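Local coordinates for putative Type I topoisomerase (Deinococcus radiodurans, PDB 2F4Q), which probably relaxes supercoiled DNA as a type IB topoisomerase, transiently breaking and rejoining one strand without ATP, at residues 11-16 and 56-61. Numbering follows the deposited sequence.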
loop_
_atom_site.group_PDB
_atom_site.type_symbol
_atom_site.label_atom_id
_atom_site.label_comp_id
_atom_site.label_asym_id
_atom_site.label_seq_id
_atom_site.Cartn_x
_atom_site.Cartn_y
_atom_site.Cartn_z
ATOM N N GLU A 11 6.312 -18.526 10.957
ATOM C CA GLU A 11 5.722 -19.254 9.836
ATOM C C GLU A 11 6.792 -19.859 8.919
ATOM O O GLU A 11 6.638 -20.979 8.426
ATOM C CB GLU A 11 4.811 -18.308 9.041
ATOM C CG GLU A 11 4.137 -18.918 7.815
ATOM C CD GLU A 11 3.690 -17.872 6.802
ATOM O OE1 GLU A 11 3.714 -16.662 7.123
ATOM O OE2 GLU A 11 3.316 -18.263 5.674
ATOM N N TYR A 12 7.873 -19.113 8.706
ATOM C CA TYR A 12 8.900 -19.457 7.721
ATOM C C TYR A 12 9.886 -20.525 8.198
ATOM O O TYR A 12 10.028 -20.764 9.399
ATOM C CB TYR A 12 9.654 -18.192 7.291
ATOM C CG TYR A 12 8.969 -17.396 6.195
ATOM C CD1 TYR A 12 7.586 -17.195 6.203
ATOM C CD2 TYR A 12 9.709 -16.829 5.156
ATOM C CE1 TYR A 12 6.958 -16.466 5.197
ATOM C CE2 TYR A 12 9.089 -16.095 4.147
ATOM C CZ TYR A 12 7.715 -15.921 4.175
ATOM O OH TYR A 12 7.099 -15.197 3.183
ATOM N N LEU A 13 10.556 -21.161 7.238
ATOM C CA LEU A 13 11.586 -22.162 7.517
ATOM C C LEU A 13 12.899 -21.477 7.877
ATOM O O LEU A 13 13.323 -20.539 7.196
ATOM C CB LEU A 13 11.799 -23.077 6.307
ATOM C CG LEU A 13 10.617 -23.864 5.732
ATOM C CD1 LEU A 13 10.972 -24.417 4.360
ATOM C CD2 LEU A 13 10.175 -24.983 6.668
ATOM N N ARG A 14 13.537 -21.948 8.944
ATOM C CA ARG A 14 14.790 -21.365 9.413
ATOM C C ARG A 14 15.992 -22.131 8.859
ATOM O O ARG A 14 16.080 -23.352 9.004
ATOM C CB ARG A 14 14.829 -21.335 10.944
ATOM C CG ARG A 14 15.845 -20.362 11.524
ATOM C CD ARG A 14 15.962 -20.517 13.032
ATOM N NE ARG A 14 16.943 -19.596 13.605
ATOM C CZ ARG A 14 17.425 -19.677 14.843
ATOM N NH1 ARG A 14 17.024 -20.644 15.662
ATOM N NH2 ARG A 14 18.314 -18.788 15.266
ATOM N N ARG A 15 16.904 -21.401 8.221
ATOM C CA ARG A 15 18.126 -21.983 7.667
ATOM C C ARG A 15 19.126 -22.271 8.779
ATOM O O ARG A 15 19.392 -21.411 9.623
ATOM C CB ARG A 15 18.745 -21.053 6.616
ATOM C CG ARG A 15 19.880 -21.677 5.810
ATOM C CD ARG A 15 20.302 -20.789 4.646
ATOM N NE ARG A 15 21.194 -19.703 5.055
ATOM C CZ ARG A 15 21.765 -18.839 4.217
ATOM N NH1 ARG A 15 21.543 -18.917 2.911
ATOM N NH2 ARG A 15 22.563 -17.891 4.689
ATOM N N GLU A 16 19.669 -23.486 8.768
ATOM C CA GLU A 16 20.618 -23.932 9.784
ATOM C C GLU A 16 22.004 -24.145 9.181
ATOM O O GLU A 16 22.137 -24.663 8.071
ATOM C CB GLU A 16 20.128 -25.223 10.449
ATOM C CG GLU A 16 18.698 -25.163 10.998
ATOM C CD GLU A 16 18.558 -24.268 12.220
ATOM O OE1 GLU A 16 17.698 -23.361 12.194
ATOM O OE2 GLU A 16 19.304 -24.469 13.203
ATOM N N VAL A 56 13.386 -18.663 5.206
ATOM C CA VAL A 56 13.015 -18.907 3.817
ATOM C C VAL A 56 11.587 -19.448 3.780
ATOM O O VAL A 56 11.163 -20.167 4.690
ATOM C CB VAL A 56 13.986 -19.912 3.132
ATOM C CG1 VAL A 56 13.767 -19.938 1.623
ATOM C CG2 VAL A 56 15.439 -19.562 3.437
ATOM N N SER A 57 10.854 -19.095 2.729
ATOM C CA SER A 57 9.446 -19.454 2.602
ATOM C C SER A 57 9.218 -20.939 2.324
ATOM O O SER A 57 9.868 -21.513 1.447
ATOM C CB SER A 57 8.778 -18.619 1.510
ATOM O OG SER A 57 7.390 -18.887 1.454
ATOM N N PRO A 58 8.295 -21.564 3.081
ATOM C CA PRO A 58 7.837 -22.925 2.793
ATOM C C PRO A 58 6.786 -22.955 1.679
ATOM O O PRO A 58 6.546 -24.009 1.086
ATOM C CB PRO A 58 7.225 -23.377 4.119
ATOM C CG PRO A 58 6.768 -22.121 4.777
ATOM C CD PRO A 58 7.650 -21.004 4.286
ATOM N N ASP A 59 6.173 -21.802 1.415
ATOM C CA ASP A 59 5.178 -21.647 0.359
ATOM C C ASP A 59 5.801 -20.961 -0.856
ATOM O O ASP A 59 6.410 -19.892 -0.738
ATOM C CB ASP A 59 3.977 -20.841 0.876
ATOM C CG ASP A 59 2.946 -20.548 -0.207
ATOM O OD1 ASP A 59 2.524 -21.489 -0.914
ATOM O OD2 ASP A 59 2.548 -19.373 -0.343
ATOM N N ALA A 60 5.636 -21.583 -2.019
ATOM C CA ALA A 60 6.225 -21.098 -3.267
ATOM C C ALA A 60 5.579 -19.812 -3.780
ATOM O O ALA A 60 6.180 -19.088 -4.578
ATOM C CB ALA A 60 6.171 -22.191 -4.334
ATOM N N GLU A 61 4.368 -19.525 -3.308
ATOM C CA GLU A 61 3.603 -18.362 -3.773
ATOM C C GLU A 61 3.987 -17.029 -3.127
ATOM O O GLU A 61 3.788 -15.973 -3.732
ATOM C CB GLU A 61 2.096 -18.608 -3.629
ATOM C CG GLU A 61 1.525 -19.633 -4.616
ATOM C CD GLU A 61 1.839 -19.300 -6.071
ATOM O OE1 GLU A 61 1.748 -18.113 -6.459
ATOM O OE2 GLU A 61 2.180 -20.234 -6.827
#
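Leu13 and Val56 form an antiparallel hydrogen-bonded pair in which each backbone amide serves the other's carbonyl. The bond from Val56 N to Leu13 O is 2.7 Å long and nearly straight (169°), whereas that from Leu13 N to Val56 O, at 2.8 Å, is more bent (141°). Beyond this pair the chain leaves the strand, and a chi1 of -175° swings Ser57 OG away from its own N and along the chain toward Asp59, where it donates to Asp59 O over 2.6 Å, on a carbonyl lone pair. Tyr12 lays its ring against Ser57 at the start of this loop: Ser57 CA makes a CH-pi contact over one face, 4.0 Å from the ring centroid, while Pro58 CD approaches the ring obliquely. The phenol OH is hydrogen-bonded to Leu64 O, at the start of strand 64-69. With an alanine in place of Tyr12, a gap would probably open beside Ser57 CA and Leu64 O would lose this donor. Farther out, Leu13 CG rests on Pro58 CB at 3.8 Å, and CD1 of the same leucine packs beside the proline ring. The pairing joins strand 13-15 to the end of strand 54-56 within the N-terminal antiparallel sheet; strand 22-23 flanks the former, strand 64-69 the latter, and Ile42 of helix 40-44 packs against Val56.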